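Local coordinates for protein yersinopine dehydrogenase (Yersinia pestis, PDB 6C4M) that catalyses the NADPH-dependent reductive condensation of pyruvate with an amino-acid-derived intermediate, the last step in making the metallophore yersinopine, at residues A[163-174]-A[204-215]. Sequence-based numbering, arbitrary orientation.
With NAP (NADP nicotinamide-adenine-dinucleotide phosphate), chain B.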
ATOM      1  N   ILE A 163      13.337 -36.912  -7.372  1.00 24.74           N
ATOM      2  CA  ILE A 163      13.283 -35.946  -6.287  1.00 27.68           C
ATOM      3  C   ILE A 163      12.825 -34.599  -6.839  1.00 28.81           C
ATOM      4  O   ILE A 163      13.473 -34.020  -7.719  1.00 30.05           O
ATOM      5  CB  ILE A 163      14.639 -35.825  -5.572  1.00 29.56           C
ATOM      6  CG1 ILE A 163      14.969 -37.128  -4.819  1.00 32.89           C
ATOM      7  CG2 ILE A 163      14.604 -34.689  -4.579  1.00 31.42           C
ATOM      8  CD1 ILE A 163      16.343 -37.149  -4.238  1.00 32.95           C
ATOM      9  N   SER A 164      11.706 -34.112  -6.317  1.00 27.66           N
ATOM     10  CA  SER A 164      11.220 -32.750  -6.536  1.00 30.50           C
ATOM     11  C   SER A 164      11.635 -31.818  -5.399  1.00 32.95           C
ATOM     12  O   SER A 164      11.351 -32.096  -4.232  1.00 29.92           O
ATOM     13  CB  SER A 164       9.699 -32.725  -6.635  1.00 28.59           C
ATOM     14  OG  SER A 164       9.233 -33.073  -7.917  1.00 34.84           O
ATOM     15  N   LEU A 165      12.287 -30.714  -5.754  1.00 31.13           N
ATOM     16  CA  LEU A 165      12.514 -29.590  -4.859  1.00 27.29           C
ATOM     17  C   LEU A 165      11.445 -28.537  -5.106  1.00 30.97           C
ATOM     18  O   LEU A 165      11.130 -28.235  -6.258  1.00 25.19           O
ATOM     19  CB  LEU A 165      13.900 -28.986  -5.078  1.00 29.46           C
ATOM     20  CG  LEU A 165      15.068 -29.959  -4.827  1.00 37.59           C
ATOM     21  CD1 LEU A 165      16.274 -29.525  -5.604  1.00 34.55           C
ATOM     22  CD2 LEU A 165      15.373 -30.016  -3.360  1.00 42.34           C
ATOM     23  N   SER A 166      10.924 -27.965  -4.011  1.00 30.63           N
ATOM     24  CA  SER A 166       9.824 -27.008  -4.103  1.00 33.15           C
ATOM     25  C   SER A 166      10.205 -25.780  -4.913  1.00 33.05           C
ATOM     26  O   SER A 166       9.356 -25.209  -5.603  1.00 30.73           O
ATOM     27  CB  SER A 166       9.368 -26.597  -2.706  1.00 32.38           C
ATOM     28  OG  SER A 166      10.451 -26.157  -1.891  1.00 28.31           O
ATOM     29  N   SER A 167      11.464 -25.364  -4.857  1.00 27.52           N
ATOM     30  CA  SER A 167      11.919 -24.255  -5.673  1.00 28.55           C
ATOM     31  C   SER A 167      13.431 -24.287  -5.725  1.00 28.61           C
ATOM     32  O   SER A 167      14.082 -24.984  -4.944  1.00 28.71           O
ATOM     33  CB  SER A 167      11.433 -22.912  -5.129  1.00 36.71           C
ATOM     34  OG  SER A 167      12.116 -22.547  -3.942  1.00 36.30           O
ATOM     35  N   TYR A 168      13.991 -23.515  -6.655  1.00 29.00           N
ATOM     36  CA  TYR A 168      15.426 -23.292  -6.625  1.00 29.40           C
ATOM     37  C   TYR A 168      15.771 -22.618  -5.302  1.00 33.92           C
ATOM     38  O   TYR A 168      14.962 -21.860  -4.740  1.00 31.10           O
ATOM     39  CB  TYR A 168      15.875 -22.450  -7.820  1.00 35.87           C
ATOM     40  CG  TYR A 168      17.330 -22.071  -7.759  1.00 36.44           C
ATOM     41  CD1 TYR A 168      18.320 -23.049  -7.672  1.00 33.80           C
ATOM     42  CD2 TYR A 168      17.721 -20.728  -7.785  1.00 40.19           C
ATOM     43  CE1 TYR A 168      19.653 -22.699  -7.589  1.00 36.36           C
ATOM     44  CE2 TYR A 168      19.057 -20.368  -7.709  1.00 36.51           C
ATOM     45  CZ  TYR A 168      20.016 -21.350  -7.618  1.00 36.18           C
ATOM     46  OH  TYR A 168      21.350 -20.987  -7.547  1.00 37.32           O
ATOM     47  N   TYR A 169      16.951 -22.942  -4.768  1.00 31.34           N
ATOM     48  CA  TYR A 169      17.265 -22.629  -3.375  1.00 30.94           C
ATOM     49  C   TYR A 169      17.981 -21.292  -3.192  1.00 36.11           C
ATOM     50  O   TYR A 169      18.444 -20.990  -2.078  1.00 35.62           O
ATOM     51  CB  TYR A 169      18.094 -23.766  -2.762  1.00 32.48           C
ATOM     52  CG  TYR A 169      19.398 -24.086  -3.448  1.00 35.66           C
ATOM     53  CD1 TYR A 169      20.572 -23.413  -3.119  1.00 32.70           C
ATOM     54  CD2 TYR A 169      19.475 -25.118  -4.395  1.00 29.42           C
ATOM     55  CE1 TYR A 169      21.795 -23.741  -3.749  1.00 37.05           C
ATOM     56  CE2 TYR A 169      20.661 -25.445  -5.015  1.00 31.12           C
ATOM     57  CZ  TYR A 169      21.819 -24.768  -4.708  1.00 36.31           C
ATOM     58  OH  TYR A 169      22.999 -25.159  -5.340  1.00 34.90           O
ATOM     59  N   ALA A 170      18.039 -20.460  -4.227  1.00 37.86           N
ATOM     60  CA  ALA A 170      18.766 -19.210  -4.142  1.00 36.66           C
ATOM     61  C   ALA A 170      18.200 -18.193  -5.125  1.00 40.21           C
ATOM     62  O   ALA A 170      17.221 -18.443  -5.839  1.00 38.98           O
ATOM     63  CB  ALA A 170      20.242 -19.430  -4.432  1.00 38.18           C
ATOM     64  N   ASP A 171      18.893 -17.060  -5.185  1.00 42.69           N
ATOM     65  CA  ASP A 171      18.670 -15.975  -6.135  1.00 42.04           C
ATOM     66  C   ASP A 171      19.996 -15.745  -6.854  1.00 44.36           C
ATOM     67  O   ASP A 171      20.942 -15.207  -6.264  1.00 45.16           O
ATOM     68  CB  ASP A 171      18.217 -14.722  -5.391  1.00 44.15           C
ATOM     69  CG  ASP A 171      17.848 -13.578  -6.325  1.00 49.54           C
ATOM     70  OD1 ASP A 171      18.363 -13.515  -7.464  1.00 53.66           O
ATOM     71  OD2 ASP A 171      17.029 -12.744  -5.906  1.00 56.77           O
ATOM     72  N   THR A 172      20.073 -16.149  -8.115  1.00 36.03           N
ATOM     73  CA  THR A 172      21.335 -16.183  -8.844  1.00 40.19           C
ATOM     74  C   THR A 172      21.139 -15.615 -10.241  1.00 42.19           C
ATOM     75  O   THR A 172      20.162 -15.949 -10.915  1.00 40.19           O
ATOM     76  CB  THR A 172      21.887 -17.627  -8.967  1.00 37.12           C
ATOM     77  OG1 THR A 172      21.938 -18.230  -7.666  1.00 42.09           O
ATOM     78  CG2 THR A 172      23.294 -17.613  -9.588  1.00 36.79           C
ATOM     79  N   LYS A 173      22.096 -14.795 -10.680  1.00 42.43           N
ATOM     80  CA  LYS A 173      21.972 -14.032 -11.912  1.00 43.68           C
ATOM     81  C   LYS A 173      23.324 -13.914 -12.606  1.00 44.15           C
ATOM     82  O   LYS A 173      24.390 -14.064 -11.996  1.00 40.17           O
ATOM     83  CB  LYS A 173      21.386 -12.635 -11.631  1.00 45.97           C
ATOM     84  CG  LYS A 173      19.894 -12.678 -11.474  1.00 48.05           C
ATOM     85  CD  LYS A 173      19.411 -11.987 -10.200  1.00 61.93           C
ATOM     86  CE  LYS A 173      17.886 -12.120 -10.065  1.00 68.13           C
ATOM     87  NZ  LYS A 173      17.423 -13.560 -10.218  1.00 59.45           N
ATOM     88  N   TYR A 174      23.264 -13.640 -13.903  1.00 43.72           N
ATOM     89  CA  TYR A 174      24.468 -13.476 -14.704  1.00 46.18           C
ATOM     90  C   TYR A 174      25.250 -12.218 -14.341  1.00 53.33           C
ATOM     91  O   TYR A 174      24.643 -11.183 -14.097  1.00 46.90           O
ATOM     92  CB  TYR A 174      24.082 -13.448 -16.171  1.00 52.95           C
ATOM     93  CG  TYR A 174      23.742 -14.807 -16.730  1.00 47.28           C
ATOM     94  CD1 TYR A 174      24.573 -15.893 -16.506  1.00 46.04           C
ATOM     95  CD2 TYR A 174      22.582 -15.006 -17.476  1.00 52.68           C
ATOM     96  CE1 TYR A 174      24.273 -17.130 -17.020  1.00 47.43           C
ATOM     97  CE2 TYR A 174      22.272 -16.251 -17.995  1.00 47.01           C
ATOM     98  CZ  TYR A 174      23.126 -17.307 -17.759  1.00 45.08           C
ATOM     99  OH  TYR A 174      22.844 -18.552 -18.253  1.00 47.38           O
ATOM    100  N   ALA A 204      28.299 -15.972 -12.697  1.00 39.96           N
ATOM    101  CA  ALA A 204      27.038 -15.701 -12.030  1.00 42.61           C
ATOM    102  C   ALA A 204      27.319 -15.121 -10.660  1.00 43.36           C
ATOM    103  O   ALA A 204      28.453 -15.126 -10.175  1.00 46.72           O
ATOM    104  CB  ALA A 204      26.173 -16.953 -11.902  1.00 40.65           C
ATOM    105  N   TYR A 205      26.269 -14.611 -10.035  1.00 40.27           N
ATOM    106  CA  TYR A 205      26.400 -14.121  -8.677  1.00 46.57           C
ATOM    107  C   TYR A 205      25.110 -14.419  -7.939  1.00 42.72           C
ATOM    108  O   TYR A 205      24.018 -14.370  -8.509  1.00 38.50           O
ATOM    109  CB  TYR A 205      26.737 -12.621  -8.637  1.00 49.93           C
ATOM    110  CG  TYR A 205      25.574 -11.709  -8.883  1.00 50.69           C
ATOM    111  CD1 TYR A 205      25.056 -11.552 -10.157  1.00 54.43           C
ATOM    112  CD2 TYR A 205      24.996 -10.984  -7.841  1.00 54.33           C
ATOM    113  CE1 TYR A 205      23.974 -10.694 -10.396  1.00 54.40           C
ATOM    114  CE2 TYR A 205      23.919 -10.120  -8.073  1.00 52.85           C
ATOM    115  CZ  TYR A 205      23.419  -9.986  -9.346  1.00 53.73           C
ATOM    116  OH  TYR A 205      22.349  -9.156  -9.580  1.00 60.75           O
ATOM    117  N   THR A 206      25.254 -14.797  -6.684  1.00 45.81           N
ATOM    118  CA  THR A 206      24.123 -15.167  -5.858  1.00 43.19           C
ATOM    119  C   THR A 206      23.989 -14.125  -4.764  1.00 46.80           C
ATOM    120  O   THR A 206      24.934 -13.901  -4.000  1.00 45.13           O
ATOM    121  CB  THR A 206      24.311 -16.562  -5.275  1.00 41.92           C
ATOM    122  OG1 THR A 206      24.301 -17.521  -6.346  1.00 36.95           O
ATOM    123  CG2 THR A 206      23.199 -16.876  -4.280  1.00 41.20           C
ATOM    124  N   LYS A 207      22.811 -13.506  -4.707  1.00 42.12           N
ATOM    125  CA  LYS A 207      22.474 -12.424  -3.786  1.00 48.15           C
ATOM    126  C   LYS A 207      21.905 -12.919  -2.469  1.00 45.68           C
ATOM    127  O   LYS A 207      21.983 -12.201  -1.465  1.00 49.57           O
ATOM    128  CB  LYS A 207      21.430 -11.496  -4.427  1.00 46.99           C
ATOM    129  CG  LYS A 207      21.913 -10.712  -5.631  1.00 62.13           C
ATOM    130  CD  LYS A 207      20.784 -10.398  -6.657  1.00 59.40           C
ATOM    131  CE  LYS A 207      19.549  -9.781  -6.007  1.00 66.26           C
ATOM    132  NZ  LYS A 207      18.520  -9.405  -7.031  1.00 68.48           N
ATOM    133  N   ALA A 208      21.329 -14.118  -2.447  1.00 41.16           N
ATOM    134  CA  ALA A 208      20.596 -14.575  -1.277  1.00 39.12           C
ATOM    135  C   ALA A 208      20.317 -16.068  -1.404  1.00 39.18           C
ATOM    136  O   ALA A 208      20.206 -16.598  -2.517  1.00 39.07           O
ATOM    137  CB  ALA A 208      19.291 -13.781  -1.118  1.00 39.81           C
ATOM    138  N   PHE A 209      20.213 -16.734  -0.254  1.00 37.11           N
ATOM    139  CA  PHE A 209      19.779 -18.123  -0.190  1.00 42.15           C
ATOM    140  C   PHE A 209      18.413 -18.199   0.487  1.00 46.39           C
ATOM    141  O   PHE A 209      18.092 -17.387   1.359  1.00 37.94           O
ATOM    142  CB  PHE A 209      20.807 -18.985   0.563  1.00 40.09           C
ATOM    143  CG  PHE A 209      22.120 -19.127  -0.172  1.00 37.67           C
ATOM    144  CD1 PHE A 209      22.215 -19.927  -1.295  1.00 36.88           C
ATOM    145  CD2 PHE A 209      23.239 -18.434   0.244  1.00 39.18           C
ATOM    146  CE1 PHE A 209      23.410 -20.041  -1.976  1.00 37.68           C
ATOM    147  CE2 PHE A 209      24.428 -18.537  -0.426  1.00 44.78           C
ATOM    148  CZ  PHE A 209      24.524 -19.346  -1.539  1.00 43.70           C
ATOM    149  N   LYS A 210      17.603 -19.173   0.072  1.00 41.70           N
ATOM    150  CA  LYS A 210      16.312 -19.393   0.709  1.00 44.62           C
ATOM    151  C   LYS A 210      16.515 -19.950   2.117  1.00 40.95           C
ATOM    152  O   LYS A 210      17.555 -20.525   2.429  1.00 37.16           O
ATOM    153  CB  LYS A 210      15.453 -20.362  -0.108  1.00 43.25           C
ATOM    154  CG  LYS A 210      15.099 -19.910  -1.548  1.00 41.60           C
ATOM    155  CD  LYS A 210      14.116 -18.798  -1.626  1.00 51.69           C
ATOM    156  CE  LYS A 210      13.865 -18.455  -3.101  1.00 56.84           C
ATOM    157  NZ  LYS A 210      13.106 -17.148  -3.268  1.00 68.84           N
ATOM    158  N   GLN A 211      15.492 -19.805   2.972  1.00 40.70           N
ATOM    159  CA  GLN A 211      15.608 -20.340   4.332  1.00 45.90           C
ATOM    160  C   GLN A 211      15.229 -21.817   4.405  1.00 47.58           C
ATOM    161  O   GLN A 211      15.817 -22.566   5.201  1.00 47.77           O
ATOM    162  CB  GLN A 211      14.771 -19.528   5.328  1.00 51.34           C
ATOM    163  CG  GLN A 211      13.319 -19.300   4.951  1.00 53.64           C
ATOM    164  CD  GLN A 211      12.611 -18.312   5.900  1.00 57.45           C
ATOM    165  OE1 GLN A 211      11.978 -17.348   5.458  1.00 51.60           O
ATOM    166  NE2 GLN A 211      12.708 -18.564   7.198  1.00 54.71           N
ATOM    167  N   ARG A 212      14.253 -22.265   3.614  1.00 41.43           N
ATOM    168  CA  ARG A 212      13.990 -23.693   3.546  1.00 42.39           C
ATOM    169  C   ARG A 212      13.471 -24.090   2.169  1.00 36.86           C
ATOM    170  O   ARG A 212      12.946 -23.273   1.403  1.00 37.92           O
ATOM    171  CB  ARG A 212      13.020 -24.149   4.648  1.00 44.71           C
ATOM    172  CG  ARG A 212      11.605 -23.619   4.623  1.00 40.49           C
ATOM    173  CD  ARG A 212      10.923 -24.010   5.968  1.00 49.03           C
ATOM    174  NE  ARG A 212      11.188 -23.023   7.016  1.00 56.63           N
ATOM    175  CZ  ARG A 212      12.009 -23.157   8.052  1.00 60.06           C
ATOM    176  NH1 ARG A 212      12.687 -24.283   8.274  1.00 68.14           N
ATOM    177  NH2 ARG A 212      12.141 -22.139   8.898  1.00 54.09           N
ATOM    178  N   ILE A 213      13.668 -25.373   1.873  1.00 35.96           N
ATOM    179  CA  ILE A 213      13.192 -26.028   0.671  1.00 37.40           C
ATOM    180  C   ILE A 213      12.460 -27.281   1.110  1.00 35.36           C
ATOM    181  O   ILE A 213      12.897 -27.977   2.035  1.00 40.53           O
ATOM    182  CB  ILE A 213      14.355 -26.391  -0.272  1.00 37.98           C
ATOM    183  CG1 ILE A 213      15.102 -25.139  -0.751  1.00 40.34           C
ATOM    184  CG2 ILE A 213      13.860 -27.179  -1.432  1.00 45.02           C
ATOM    185  CD1 ILE A 213      14.251 -24.155  -1.546  1.00 42.38           C
ATOM    186  N   TYR A 214      11.356 -27.571   0.452  1.00 28.59           N
ATOM    187  CA  TYR A 214      10.606 -28.792   0.684  1.00 31.19           C
ATOM    188  C   TYR A 214      10.992 -29.784  -0.401  1.00 34.35           C
ATOM    189  O   TYR A 214      11.099 -29.409  -1.568  1.00 30.29           O
ATOM    190  CB  TYR A 214       9.100 -28.528   0.647  1.00 30.26           C
ATOM    191  CG  TYR A 214       8.612 -27.635   1.749  1.00 29.92           C
ATOM    192  CD1 TYR A 214       8.637 -26.256   1.610  1.00 32.07           C
ATOM    193  CD2 TYR A 214       8.132 -28.165   2.942  1.00 33.50           C
ATOM    194  CE1 TYR A 214       8.200 -25.428   2.630  1.00 32.36           C
ATOM    195  CE2 TYR A 214       7.693 -27.336   3.971  1.00 36.23           C
ATOM    196  CZ  TYR A 214       7.712 -25.973   3.788  1.00 33.51           C
ATOM    197  OH  TYR A 214       7.298 -25.152   4.795  1.00 37.59           O
ATOM    198  N   LEU A 215      11.236 -31.039  -0.032  1.00 30.49           N
ATOM    199  CA  LEU A 215      11.513 -32.004  -1.077  1.00 32.25           C
ATOM    200  C   LEU A 215      10.946 -33.366  -0.710  1.00 34.40           C
ATOM    201  O   LEU A 215      10.528 -33.609   0.425  1.00 31.09           O
ATOM    202  CB  LEU A 215      13.007 -32.053  -1.383  1.00 35.77           C
ATOM    203  CG  LEU A 215      14.000 -32.425  -0.281  1.00 46.23           C
ATOM    204  CD1 LEU A 215      13.830 -33.810   0.111  1.00 51.59           C
ATOM    205  CD2 LEU A 215      15.426 -32.227  -0.780  1.00 45.24           C
TER
HETATM  206  PA  NAP B 501      16.544 -20.172 -16.802  1.00 40.99           P
HETATM  207  O1A NAP B 501      15.376 -20.705 -16.068  1.00 47.08           O
HETATM  208  O2A NAP B 501      16.269 -18.764 -17.394  1.00 49.63           O
HETATM  209  O5B NAP B 501      16.910 -21.242 -17.995  1.00 36.38           O
HETATM  210  C5B NAP B 501      17.565 -22.447 -17.539  1.00 36.76           C
HETATM  211  C4B NAP B 501      17.882 -23.300 -18.782  1.00 39.24           C
HETATM  212  O4B NAP B 501      16.521 -23.586 -19.480  1.00 37.63           O
HETATM  213  C3B NAP B 501      18.612 -22.666 -19.628  1.00 37.80           C
HETATM  214  O3B NAP B 501      19.541 -23.577 -20.298  1.00 34.87           O
HETATM  215  C2B NAP B 501      17.570 -22.085 -20.760  1.00 35.36           C
HETATM  216  O2B NAP B 501      18.264 -21.917 -22.045  1.00 38.28           O
HETATM  217  C1B NAP B 501      16.652 -22.976 -20.880  1.00 37.53           C
HETATM  218  N9A NAP B 501      15.390 -22.263 -21.080  1.00 36.71           N
HETATM  219  C8A NAP B 501      14.778 -21.220 -20.495  1.00 35.35           C
HETATM  220  N7A NAP B 501      13.639 -21.049 -21.182  1.00 35.54           N
HETATM  221  C5A NAP B 501      13.580 -21.993 -22.173  1.00 37.87           C
HETATM  222  C6A NAP B 501      12.589 -22.193 -23.101  1.00 39.24           C
HETATM  223  N6A NAP B 501      11.316 -21.544 -23.418  1.00 39.44           N
HETATM  224  N1A NAP B 501      12.719 -23.187 -23.999  1.00 40.16           N
HETATM  225  C2A NAP B 501      13.828 -24.001 -23.976  1.00 39.74           C
HETATM  226  N3A NAP B 501      14.809 -23.797 -23.050  1.00 39.37           N
HETATM  227  C4A NAP B 501      14.670 -22.774 -22.133  1.00 37.37           C
HETATM  228  O3  NAP B 501      17.805 -20.065 -15.732  1.00 47.03           O
HETATM  229  PN  NAP B 501      17.845 -20.266 -14.128  1.00 41.30           P
HETATM  230  O1N NAP B 501      19.156 -20.870 -13.871  1.00 42.54           O
HETATM  231  O2N NAP B 501      17.701 -18.844 -13.533  1.00 39.81           O
HETATM  232  O5D NAP B 501      16.607 -21.180 -13.483  1.00 43.31           O
HETATM  233  C5D NAP B 501      16.786 -22.594 -13.209  1.00 43.10           C
HETATM  234  C4D NAP B 501      15.459 -23.092 -12.602  1.00 41.94           C
HETATM  235  O4D NAP B 501      15.184 -22.339 -11.221  1.00 37.80           O
HETATM  236  C3D NAP B 501      14.398 -22.846 -13.342  1.00 44.95           C
HETATM  237  O3D NAP B 501      13.396 -23.921 -12.992  1.00 47.24           O
HETATM  238  C2D NAP B 501      13.799 -21.526 -12.842  1.00 47.80           C
HETATM  239  O2D NAP B 501      12.460 -21.574 -13.001  1.00 45.56           O
HETATM  240  C1D NAP B 501      14.111 -21.604 -11.335  1.00 44.57           C
HETATM  241  N1N NAP B 501      14.367 -20.298 -10.680  1.00 44.62           N
HETATM  242  C2N NAP B 501      15.596 -19.740 -10.644  1.00 41.43           C
HETATM  243  C3N NAP B 501      15.772 -18.509  -9.972  1.00 45.94           C
HETATM  244  C7N NAP B 501      17.159 -17.832  -9.912  1.00 43.32           C
HETATM  245  O7N NAP B 501      17.452 -17.121  -9.034  1.00 49.85           O
HETATM  246  N7N NAP B 501      18.076 -18.114 -10.983  1.00 38.15           N
HETATM  247  C4N NAP B 501      14.714 -17.884  -9.375  1.00 48.05           C
HETATM  248  C5N NAP B 501      13.494 -18.442  -9.420  1.00 50.45           C
HETATM  249  C6N NAP B 501      13.312 -19.668 -10.071  1.00 48.80           C
HETATM  250  P2B NAP B 501      19.120 -20.484 -22.361  1.00 42.89           P
HETATM  251  O1X NAP B 501      18.106 -19.452 -22.805  1.00 43.55           O
HETATM  252  O2X NAP B 501      19.808 -20.011 -21.125  1.00 37.57           O
HETATM  253  O3X NAP B 501      20.083 -20.740 -23.497  1.00 40.43           O
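Thr172 and Thr206 face each other in an antiparallel ladder of the mixed sheet of the Rossmann-type NADP-binding domain, their OG1 atoms 2.8 Å apart. The non-hydrogen-bonded pairing puts both side chains on one face, and with each hydroxyl anti to its own carbonyl carbon (chi1 -52° and -66°) the two OG1 atoms meet; Thr206 OG1 also bonds Gln36, and Tyr168 OH reaches Thr172 OG1 in the plane of its ring. On the same face Ala170 CB packs 3.7 Å from Phe209 CD1. The other face carries charge: Asp171 holds Lys173 by a weakly bonded salt bridge and Lys207 by a long one, and the Tyr205 ring crosses Lys173, Tyr205 CE1 lying 3.5 Å from Lys173 CB. Beyond the loop a second short ladder, shifted by one residue, pairs Leu165 with Leu215, whose side chains run alongside each other. There Ser166 grips Tyr214 twice, its N donating to Tyr214 O and its OG accepting from Tyr214 N at 2.9 Å, while Ile213 CD1 presses on Ser167. Because Thr172 is in a non-hydrogen-bonded pair, its N and O turn away from Thr206 and toward the cofactor: Thr172 N donates to the nicotinamide carboxamide O7N (2.9 Å, 165°), and N7N returns a bond to Thr172 O at 3.0 Å.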